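Local coordinates for protein alanine glyoxylate transaminase (Thermococcus litoralis, PDB 2ZC0) that probably transfers the amino group of alanine to glyoxylate, using pyridoxal 5'-phosphate as its cofactor, at residues 126-131 with 179-184; 164-169 with 205-210; 195-200 with 225-230; 221-226 with 330-335. One frame throughout, in Å; residues are numbered along the deposited sequence.

Contact 1: 126-131 with 179-184; sequences ITENPS and YTIPTG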
# COMPACT_ATOMS: atom_id res chain seq x y z
N ILE A 126 2.44 -8.73 -16.69
CA ILE A 126 1.91 -9.28 -17.92
C ILE A 126 1.89 -10.80 -17.88
O ILE A 126 2.79 -11.43 -17.34
CB ILE A 126 2.70 -8.72 -19.16
CG1 ILE A 126 2.58 -9.65 -20.36
CG2 ILE A 126 4.13 -8.47 -18.80
CD1 ILE A 126 3.48 -10.87 -20.29
N THR A 127 0.82 -11.37 -18.43
CA THR A 127 0.62 -12.81 -18.45
C THR A 127 0.10 -13.21 -19.82
O THR A 127 -0.11 -12.37 -20.69
CB THR A 127 -0.45 -13.22 -17.44
OG1 THR A 127 -1.72 -12.72 -17.87
CG2 THR A 127 -0.14 -12.64 -16.06
N GLU A 128 -0.12 -14.50 -20.01
CA GLU A 128 -0.70 -15.00 -21.26
C GLU A 128 -2.20 -14.74 -21.12
O GLU A 128 -2.66 -14.40 -20.03
CB GLU A 128 -0.41 -16.50 -21.41
CG GLU A 128 1.03 -16.81 -21.81
CD GLU A 128 1.61 -18.00 -21.07
OE1 GLU A 128 0.94 -18.55 -20.18
OE2 GLU A 128 2.76 -18.38 -21.38
N ASN A 129 -2.95 -14.84 -22.22
CA ASN A 129 -4.41 -14.67 -22.16
C ASN A 129 -5.03 -15.81 -22.97
O ASN A 129 -4.88 -15.86 -24.20
CB ASN A 129 -4.85 -13.31 -22.73
CG ASN A 129 -6.36 -13.07 -22.57
OD1 ASN A 129 -7.01 -13.66 -21.70
ND2 ASN A 129 -6.92 -12.19 -23.40
N PRO A 130 -5.71 -16.75 -22.29
CA PRO A 130 -5.92 -16.80 -20.84
C PRO A 130 -4.68 -17.27 -20.08
O PRO A 130 -3.63 -17.49 -20.68
CB PRO A 130 -7.04 -17.82 -20.71
CG PRO A 130 -6.63 -18.83 -21.75
CD PRO A 130 -6.32 -17.93 -22.94
N SER A 131 -4.81 -17.41 -18.76
CA SER A 131 -3.72 -17.88 -17.89
C SER A 131 -4.36 -18.60 -16.70
O SER A 131 -5.58 -18.61 -16.56
CB SER A 131 -2.86 -16.69 -17.41
OG SER A 131 -1.86 -17.11 -16.49
N TYR A 179 4.71 -13.37 -16.23
CA TYR A 179 4.42 -14.70 -15.71
C TYR A 179 4.01 -15.54 -16.92
O TYR A 179 3.11 -15.15 -17.68
CB TYR A 179 3.27 -14.64 -14.70
CG TYR A 179 2.66 -15.98 -14.31
CD1 TYR A 179 1.38 -16.33 -14.75
CD2 TYR A 179 3.35 -16.90 -13.52
CE1 TYR A 179 0.81 -17.56 -14.41
CE2 TYR A 179 2.78 -18.14 -13.17
CZ TYR A 179 1.51 -18.45 -13.63
OH TYR A 179 0.92 -19.67 -13.31
N THR A 180 4.66 -16.69 -17.09
CA THR A 180 4.37 -17.58 -18.21
C THR A 180 4.42 -19.06 -17.82
O THR A 180 5.17 -19.46 -16.93
CB THR A 180 5.37 -17.33 -19.38
OG1 THR A 180 5.19 -18.32 -20.39
CG2 THR A 180 6.80 -17.39 -18.87
N ILE A 181 3.59 -19.85 -18.50
CA ILE A 181 3.51 -21.30 -18.30
C ILE A 181 3.82 -21.88 -19.69
O ILE A 181 2.92 -22.27 -20.43
CB ILE A 181 2.07 -21.71 -17.90
CG1 ILE A 181 1.55 -20.78 -16.79
CG2 ILE A 181 2.05 -23.18 -17.47
CD1 ILE A 181 0.07 -20.95 -16.46
N PRO A 182 5.11 -21.92 -20.06
CA PRO A 182 5.56 -22.44 -21.36
C PRO A 182 5.08 -23.83 -21.78
O PRO A 182 4.64 -24.01 -22.91
CB PRO A 182 7.09 -22.35 -21.26
CG PRO A 182 7.30 -21.21 -20.29
CD PRO A 182 6.27 -21.51 -19.24
N THR A 183 5.15 -24.80 -20.87
CA THR A 183 4.75 -26.16 -21.22
C THR A 183 3.44 -26.68 -20.60
O THR A 183 3.25 -26.63 -19.37
CB THR A 183 5.87 -27.16 -20.87
OG1 THR A 183 7.08 -26.77 -21.53
CG2 THR A 183 5.50 -28.56 -21.31
N GLY A 184 2.57 -27.18 -21.49
CA GLY A 184 1.28 -27.72 -21.09
C GLY A 184 0.51 -26.75 -20.20
O GLY A 184 0.11 -27.10 -19.08
O HOH W 1 0.43 -16.89 -18.01

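Contact 2: 164-169 with 205-210; sequences KIKELK and SKYDLL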
# COMPACT_ATOMS: atom_id res chain seq x y z
N LYS A 164 2.51 -5.06 -26.69
CA LYS A 164 1.84 -4.75 -25.44
C LYS A 164 2.79 -3.92 -24.59
O LYS A 164 2.44 -2.86 -24.08
CB LYS A 164 1.45 -6.03 -24.69
CG LYS A 164 0.89 -5.77 -23.29
CD LYS A 164 -0.34 -4.86 -23.29
CE LYS A 164 -1.59 -5.56 -23.80
NZ LYS A 164 -2.79 -4.65 -23.78
N ILE A 165 4.02 -4.41 -24.46
CA ILE A 165 5.04 -3.73 -23.68
C ILE A 165 5.21 -2.28 -24.16
O ILE A 165 5.24 -1.37 -23.34
CB ILE A 165 6.38 -4.49 -23.74
CG1 ILE A 165 6.24 -5.80 -22.95
CG2 ILE A 165 7.51 -3.64 -23.19
CD1 ILE A 165 7.42 -6.74 -23.09
N LYS A 166 5.30 -2.08 -25.47
CA LYS A 166 5.44 -0.72 -26.01
C LYS A 166 4.18 0.08 -25.74
O LYS A 166 4.22 1.29 -25.52
CB LYS A 166 5.70 -0.77 -27.52
CG LYS A 166 7.04 -1.39 -27.92
CD LYS A 166 7.23 -1.34 -29.44
CE LYS A 166 8.63 -1.76 -29.83
NZ LYS A 166 8.78 -1.93 -31.30
N GLU A 167 3.04 -0.61 -25.77
CA GLU A 167 1.77 0.04 -25.52
C GLU A 167 1.79 0.58 -24.06
O GLU A 167 1.51 1.75 -23.83
CB GLU A 167 0.66 -1.00 -25.72
CG GLU A 167 -0.67 -0.48 -26.23
CD GLU A 167 -1.31 -1.46 -27.23
OE1 GLU A 167 -0.90 -1.45 -28.42
OE2 GLU A 167 -2.20 -2.24 -26.82
N LEU A 168 2.15 -0.28 -23.10
CA LEU A 168 2.20 0.13 -21.70
C LEU A 168 3.18 1.28 -21.44
O LEU A 168 2.85 2.25 -20.75
CB LEU A 168 2.59 -1.06 -20.79
CG LEU A 168 1.57 -2.06 -20.22
CD1 LEU A 168 0.15 -1.51 -20.34
CD2 LEU A 168 1.71 -3.39 -20.91
N LYS A 169 4.38 1.17 -21.98
CA LYS A 169 5.37 2.22 -21.77
C LYS A 169 4.96 3.54 -22.40
O LYS A 169 5.27 4.60 -21.86
CB LYS A 169 6.74 1.75 -22.29
CG LYS A 169 7.23 0.50 -21.56
CD LYS A 169 8.62 0.08 -21.99
CE LYS A 169 9.15 -1.08 -21.16
NZ LYS A 169 9.35 -0.73 -19.71
N SER A 205 15.33 -9.25 -21.98
CA SER A 205 16.62 -8.59 -21.91
C SER A 205 16.55 -7.19 -22.51
O SER A 205 17.11 -6.23 -21.97
CB SER A 205 17.67 -9.42 -22.67
OG SER A 205 18.87 -8.69 -22.83
N LYS A 206 15.84 -7.07 -23.63
CA LYS A 206 15.70 -5.80 -24.33
C LYS A 206 14.99 -4.74 -23.49
O LYS A 206 15.34 -3.57 -23.54
CB LYS A 206 14.94 -6.00 -25.65
CG LYS A 206 14.72 -4.73 -26.45
CD LYS A 206 14.07 -5.02 -27.78
CE LYS A 206 13.83 -3.74 -28.58
NZ LYS A 206 13.17 -4.05 -29.90
N TYR A 207 13.99 -5.15 -22.73
CA TYR A 207 13.25 -4.20 -21.90
C TYR A 207 13.61 -4.30 -20.43
O TYR A 207 13.05 -3.58 -19.59
CB TYR A 207 11.76 -4.40 -22.10
CG TYR A 207 11.30 -4.02 -23.49
CD1 TYR A 207 11.07 -2.69 -23.82
CD2 TYR A 207 11.15 -4.99 -24.48
CE1 TYR A 207 10.69 -2.32 -25.12
CE2 TYR A 207 10.78 -4.63 -25.78
CZ TYR A 207 10.55 -3.30 -26.09
OH TYR A 207 10.19 -2.95 -27.36
N ASP A 208 14.55 -5.18 -20.11
CA ASP A 208 14.99 -5.37 -18.73
C ASP A 208 13.80 -5.71 -17.84
O ASP A 208 13.35 -4.90 -17.03
CB ASP A 208 15.70 -4.11 -18.24
CG ASP A 208 16.35 -4.29 -16.87
OD1 ASP A 208 16.64 -5.46 -16.48
OD2 ASP A 208 16.59 -3.26 -16.20
N LEU A 209 13.30 -6.92 -18.02
CA LEU A 209 12.16 -7.43 -17.27
C LEU A 209 12.54 -8.78 -16.67
O LEU A 209 13.50 -9.42 -17.10
CB LEU A 209 10.95 -7.58 -18.21
CG LEU A 209 10.38 -6.29 -18.84
CD1 LEU A 209 9.38 -6.61 -19.95
CD2 LEU A 209 9.71 -5.47 -17.76
N LEU A 210 11.79 -9.20 -15.66
CA LEU A 210 12.02 -10.49 -15.02
C LEU A 210 10.92 -11.39 -15.54
O LEU A 210 9.85 -10.91 -15.91
CB LEU A 210 11.94 -10.34 -13.50
CG LEU A 210 13.23 -10.46 -12.68
CD1 LEU A 210 14.40 -9.77 -13.36
CD2 LEU A 210 12.97 -9.87 -11.32

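Contact 3: 195-200 with 225-230; sequences ERRKAL and GDIVPL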
# COMPACT_ATOMS: atom_id res chain seq x y z
N GLU A 195 11.35 -21.55 -30.42
CA GLU A 195 11.55 -20.32 -31.18
C GLU A 195 11.05 -19.10 -30.40
O GLU A 195 11.72 -18.08 -30.32
CB GLU A 195 10.84 -20.44 -32.53
CG GLU A 195 10.62 -19.13 -33.28
CD GLU A 195 9.82 -19.33 -34.57
OE1 GLU A 195 8.89 -20.17 -34.57
OE2 GLU A 195 10.12 -18.64 -35.57
N ARG A 196 9.86 -19.23 -29.81
CA ARG A 196 9.26 -18.14 -29.04
C ARG A 196 9.91 -17.98 -27.67
O ARG A 196 9.97 -16.88 -27.13
CB ARG A 196 7.76 -18.40 -28.88
CG ARG A 196 7.01 -18.22 -30.18
CD ARG A 196 5.52 -18.31 -29.99
NE ARG A 196 4.81 -18.10 -31.25
CZ ARG A 196 3.50 -18.17 -31.39
NH1 ARG A 196 2.94 -17.97 -32.59
NH2 ARG A 196 2.73 -18.43 -30.34
N ARG A 197 10.41 -19.08 -27.14
CA ARG A 197 11.09 -19.07 -25.86
C ARG A 197 12.35 -18.22 -25.96
O ARG A 197 12.68 -17.48 -25.03
CB ARG A 197 11.41 -20.51 -25.44
CG ARG A 197 10.15 -21.31 -25.19
CD ARG A 197 10.37 -22.80 -25.30
NE ARG A 197 10.49 -23.45 -24.01
CZ ARG A 197 9.58 -24.25 -23.48
NH1 ARG A 197 8.45 -24.50 -24.14
NH2 ARG A 197 9.79 -24.81 -22.28
N LYS A 198 13.05 -18.29 -27.09
CA LYS A 198 14.26 -17.49 -27.24
C LYS A 198 13.90 -16.04 -27.50
O LYS A 198 14.60 -15.12 -27.06
CB LYS A 198 15.14 -18.02 -28.37
CG LYS A 198 15.86 -19.34 -28.07
CD LYS A 198 16.82 -19.27 -26.85
CE LYS A 198 17.98 -18.26 -26.99
NZ LYS A 198 17.70 -16.89 -26.45
N ALA A 199 12.80 -15.83 -28.22
CA ALA A 199 12.34 -14.48 -28.53
C ALA A 199 11.86 -13.80 -27.25
O ALA A 199 12.06 -12.59 -27.06
CB ALA A 199 11.21 -14.55 -29.55
N LEU A 200 11.22 -14.57 -26.36
CA LEU A 200 10.74 -14.04 -25.08
C LEU A 200 11.96 -13.60 -24.27
O LEU A 200 12.00 -12.49 -23.73
CB LEU A 200 9.94 -15.12 -24.33
CG LEU A 200 9.56 -14.85 -22.86
CD1 LEU A 200 8.87 -13.50 -22.73
CD2 LEU A 200 8.66 -15.97 -22.36
N GLY A 225 9.88 -32.44 -28.59
CA GLY A 225 11.19 -33.01 -28.84
C GLY A 225 12.03 -32.92 -27.58
O GLY A 225 11.80 -33.65 -26.62
N ASP A 226 13.02 -32.04 -27.59
CA ASP A 226 13.86 -31.84 -26.42
C ASP A 226 13.65 -30.37 -26.05
O ASP A 226 14.57 -29.55 -26.16
CB ASP A 226 15.34 -32.10 -26.76
CG ASP A 226 16.22 -32.27 -25.52
OD1 ASP A 226 15.91 -33.15 -24.67
OD2 ASP A 226 17.22 -31.53 -25.38
N ILE A 227 12.43 -30.03 -25.63
CA ILE A 227 12.15 -28.66 -25.25
C ILE A 227 12.75 -28.41 -23.88
O ILE A 227 12.65 -29.25 -22.98
CB ILE A 227 10.63 -28.36 -25.18
CG1 ILE A 227 10.00 -29.08 -23.99
CG2 ILE A 227 9.96 -28.76 -26.48
CD1 ILE A 227 8.76 -28.41 -23.45
N VAL A 228 13.39 -27.27 -23.71
CA VAL A 228 13.99 -26.96 -22.44
C VAL A 228 13.37 -25.70 -21.84
O VAL A 228 12.87 -24.82 -22.56
CB VAL A 228 15.53 -26.77 -22.57
CG1 VAL A 228 16.13 -27.97 -23.29
CG2 VAL A 228 15.84 -25.49 -23.32
N PRO A 229 13.35 -25.63 -20.50
CA PRO A 229 12.80 -24.49 -19.77
C PRO A 229 13.54 -23.22 -20.15
O PRO A 229 14.70 -23.28 -20.57
CB PRO A 229 13.05 -24.86 -18.32
CG PRO A 229 12.94 -26.36 -18.33
CD PRO A 229 13.70 -26.73 -19.58
N LEU A 230 12.88 -22.08 -20.00
CA LEU A 230 13.52 -20.80 -20.29
C LEU A 230 14.70 -20.65 -19.33
O LEU A 230 15.72 -20.07 -19.68
CB LEU A 230 12.54 -19.65 -20.08
CG LEU A 230 11.22 -19.65 -20.85
CD1 LEU A 230 10.25 -18.68 -20.19
CD2 LEU A 230 11.47 -19.25 -22.31

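Contact 4: 221-226 with 330-335; sequences RYEGGD and KPIAGM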
# COMPACT_ATOMS: atom_id res chain seq x y z
N ARG A 221 4.93 -34.12 -20.18
CA ARG A 221 5.04 -33.90 -21.62
C ARG A 221 4.86 -35.23 -22.32
O ARG A 221 5.19 -36.28 -21.76
CB ARG A 221 6.41 -33.32 -21.99
CG ARG A 221 6.35 -31.92 -22.58
CD ARG A 221 7.57 -31.63 -23.43
NE ARG A 221 8.81 -31.86 -22.69
CZ ARG A 221 9.86 -32.51 -23.17
NH1 ARG A 221 10.94 -32.67 -22.42
NH2 ARG A 221 9.82 -33.01 -24.41
N TYR A 222 4.35 -35.20 -23.55
CA TYR A 222 4.12 -36.44 -24.28
C TYR A 222 4.83 -36.52 -25.63
O TYR A 222 5.41 -37.55 -25.96
CB TYR A 222 2.61 -36.65 -24.48
CG TYR A 222 1.79 -36.48 -23.22
CD1 TYR A 222 0.70 -35.62 -23.18
CD2 TYR A 222 2.12 -37.16 -22.05
CE1 TYR A 222 -0.05 -35.43 -22.01
CE2 TYR A 222 1.39 -36.98 -20.88
CZ TYR A 222 0.31 -36.12 -20.87
OH TYR A 222 -0.39 -35.94 -19.70
N GLU A 223 4.79 -35.43 -26.40
CA GLU A 223 5.38 -35.45 -27.74
C GLU A 223 6.41 -34.38 -28.12
O GLU A 223 6.95 -34.42 -29.23
CB GLU A 223 4.25 -35.44 -28.76
CG GLU A 223 3.07 -36.29 -28.33
CD GLU A 223 2.01 -36.37 -29.38
OE1 GLU A 223 1.59 -35.31 -29.88
OE2 GLU A 223 1.60 -37.50 -29.71
N GLY A 224 6.68 -33.44 -27.23
CA GLY A 224 7.67 -32.42 -27.57
C GLY A 224 9.02 -33.08 -27.81
O GLY A 224 9.27 -34.18 -27.30
N GLY A 225 9.88 -32.44 -28.59
CA GLY A 225 11.19 -33.01 -28.84
C GLY A 225 12.03 -32.92 -27.58
O GLY A 225 11.80 -33.65 -26.62
N ASP A 226 13.02 -32.04 -27.59
CA ASP A 226 13.86 -31.84 -26.42
C ASP A 226 13.65 -30.37 -26.05
O ASP A 226 14.57 -29.55 -26.16
CB ASP A 226 15.34 -32.10 -26.76
CG ASP A 226 16.22 -32.27 -25.52
OD1 ASP A 226 15.91 -33.15 -24.67
OD2 ASP A 226 17.22 -31.53 -25.38
N LYS A 330 -5.03 -29.28 -28.95
CA LYS A 330 -4.43 -30.61 -29.01
C LYS A 330 -3.11 -30.50 -28.25
O LYS A 330 -2.07 -30.20 -28.84
CB LYS A 330 -4.14 -31.00 -30.46
CG LYS A 330 -5.29 -30.79 -31.42
CD LYS A 330 -6.46 -31.70 -31.12
CE LYS A 330 -7.41 -31.78 -32.31
NZ LYS A 330 -7.91 -30.43 -32.72
N PRO A 331 -3.14 -30.73 -26.94
CA PRO A 331 -1.94 -30.65 -26.10
C PRO A 331 -0.91 -31.75 -26.33
O PRO A 331 -1.27 -32.90 -26.57
CB PRO A 331 -2.52 -30.69 -24.68
CG PRO A 331 -3.72 -31.58 -24.85
CD PRO A 331 -4.33 -31.05 -26.13
N ILE A 332 0.36 -31.39 -26.26
CA ILE A 332 1.45 -32.35 -26.41
C ILE A 332 1.96 -32.59 -24.99
O ILE A 332 2.84 -33.41 -24.74
CB ILE A 332 2.62 -31.79 -27.28
CG1 ILE A 332 3.26 -30.58 -26.59
CG2 ILE A 332 2.10 -31.43 -28.66
CD1 ILE A 332 4.40 -29.93 -27.37
N ALA A 333 1.37 -31.85 -24.06
CA ALA A 333 1.75 -31.95 -22.66
C ALA A 333 0.66 -31.40 -21.77
O ALA A 333 -0.26 -30.70 -22.23
CB ALA A 333 3.05 -31.20 -22.42
N GLY A 334 0.76 -31.70 -20.48
CA GLY A 334 -0.22 -31.19 -19.54
C GLY A 334 -1.32 -32.17 -19.19
O GLY A 334 -1.12 -33.39 -19.24
N MET A 335 -2.48 -31.63 -18.85
CA MET A 335 -3.61 -32.46 -18.45
C MET A 335 -4.95 -31.82 -18.80
O MET A 335 -6.01 -32.39 -18.54
CB MET A 335 -3.53 -32.72 -16.94
CG MET A 335 -3.29 -31.47 -16.12
SD MET A 335 -3.22 -31.76 -14.33
CE MET A 335 -4.69 -31.11 -13.92

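Contact 1: 126-131 with 179-184
Tyr179 N gives its hydrogen to Ile126 O at 2.9 Å, almost along the C=O axis, and so joins the ends of strands 124-129 and 175-180. Beyond this bond the backbones separate: Tyr179 O meets Thr127 CA through a CA-H...O contact of 3.5 Å, and the carboxylate of Glu128 and a water bridge the two chains. The acid suits this place because several donors converge on it. Thr180 OG1 donates to Glu128 OE2 at 2.6 Å, coming from above the carboxylate plane, while Ile181 N, past the end of its strand, spreads two weak bonds over OE1 and OE2. Gln185 also binds OE1, and the several donors would probably stabilise the negative charge. These are neighbouring parallel strands of the large-domain sheet of fold type I aminotransferases, whose C-terminal ends lead into the cofactor site; Ile181 and Tyr179 both touch the bound pyridoxamine phosphate. The water is gripped four times: it donates to Glu128 OE1 at 2.8 Å and to Tyr179 O, and accepts from Glu128 N and Ser131 OG. Ser131, just beyond the cis peptide before Pro130, has OG anti to its backbone N, which also sets that oxygen in the plane of the Tyr179 ring, 3.4 Å from CE1. The Tyr179 hydroxyl is hydrogen-bonded to Asp214, while Thr127 OG1 donates a hydrogen bond to Glu128 O, at 2.9 Å.

Contact 2: 164-169 with 205-210
With CG anti to its carbonyl carbon (chi1 -67°), Tyr207 extends its ring from the last turn of helix 194-207 toward helix 158-170, where Ile165 places CG2 anti to its own backbone N and directly above that ring. The result is a CH-pi contact: CG2 of Ile165 sits 3.8 Å from the centroid of the Tyr207 ring and 13° off its normal. A beta-branched residue serves well, since its other branch remains available, and Ile165 CD1 meets Leu209 CD1 tip to tip at 3.7 Å. On the opposite face of the ring lies Lys206 CG, offset toward the rim. Two lysines complete the setting with their methylenes. The extended chain of Lys166 crosses Tyr207 at about a right angle and puts its CE 3.2 Å from Tyr207 OH, whereas Lys169 lays CE 3.7 Å from CD1 of Tyr207 before its last bend takes NZ to a salt bridge with Asp2 of the second subunit. The Tyr207 hydroxyl is hydrogen-bonded to Glu162, which also pairs with Lys206. Asp208, at positive phi (56°), is the C-prime residue of a Schellman motif; it ends the helix and turns the chain so that Leu209 can reach Ile165 and Ile178 of strand 175-180. Side-by-side helices of this kind, each leading into a parallel strand of the same mixed sheet, are characteristic of the successive crossovers in the large domain of fold type I enzymes.

Contact 3: 195-200 with 225-230
Helix 194-207 is the connection of a beta-alpha-beta crossover between the parallel strands 175-180 and 210-214, and here its inner side holds the irregular chain that follows the second of them. Arg197 carries most of the contact. Its chain bends at chi3 (101°), so that NE and NH2 both face Val228 O, each at 3.1 Å; the two bonds are weak because their N-H vectors straddle the oxygen, with angles near 130°. The strongest partner of the guanidinium lies elsewhere, NH1 donating to Met192 O, and NH2 has a further weak bond to Thr183. Arginine fits because one flat group can address two backbone carbonyls and, weakly, a hydroxyl while its methylenes serve as apolar surface: CB of Arg197 rests 3.4 Å from Leu230 CD2. Pro229 CA approaches the guanidinium at its edge, and Ile227 CD1 stands 3.9 Å from Arg197 NH2. One turn on, Leu200 and Leu230 cross at about a right angle, with CD2 of Leu200 at 3.8 Å from CD1 of Leu230. A leucine in place of Arg197 would lack the guanidinium that reaches Val228 O and Met192 O, and the loop would probably be held less firmly to the helix. The contact is buried between secondary-structure elements: Leu200 also packs on Leu161 of helix 158-170, and both Leu200 and Leu230 rest on Ile211 of strand 210-214.

Contact 4: 221-226 with 330-335
A single beta bridge, Arg221 with Ala333, joins a loop of the large domain to the chain that enters strand 336-340 of the C-terminal small domain, the two-domain layout of fold type I aminotransferases. The packing is tight around the bridge. Ile332 O takes two backbone donors: Tyr222 N at 2.6 Å, nearly along the C=O axis, and Glu223 N at 3.3 Å, on a lone pair in the carbonyl plane. Small Ala333 lets Arg221 lie close, Arg221 CG being 3.4 Å from Ala333 CB. Tyr222 then runs along the partner chain, with its CD1 3.9 Å from Ala333 CA, and its hydroxyl reaches Gly334 O at 2.7 Å in a weak hydrogen bond. Its ring also packs on Leu305 and Tyr308 of helix 295-322, so a long aromatic with a polar tip suits the place; an alanine here would lack the ring and hydroxyl, and the hold of this loop on the 330-335 chain and on that helix would probably weaken. Gly334 has backbone angles (98°/-152°) at which a CB would strike the preceding carbonyl. The solvent side is looser. Ile332 CD1 approaches Gly224 CA no nearer than 4.1 Å, and exposed Glu223 merely grazes Ile332 CG2 with OE1, its other oxygen forming a salt bridge with Arg312. The bent arginine chain curls over its own loop, where Arg221 NH2 donates to Gly225 O at 3.0 Å from well above the carbonyl plane.

Overall arrangement
All four contacts lie in one aminotransferase fold. Contacts 1 and 2 interleave along the chain, their centres about 16 Å apart: strand 175-180 of contact 1 follows helix 158-170 and precedes helix 194-207, the helices of contact 2. Contact 3 uses that second helix again, with its centre about 19 Å from that of contact 2. Its loop continues directly from contact 4, the two sharing Gly225 and Asp226. Thr183 of contact 1 touches both Ile227 of contact 3 and Arg221 of contact 4. The series thus runs from the outer helices, near other subunits, through the cofactor end of the sheet to contact 4 at the junction with the small domain, its centre about 29 Å from that of contact 2.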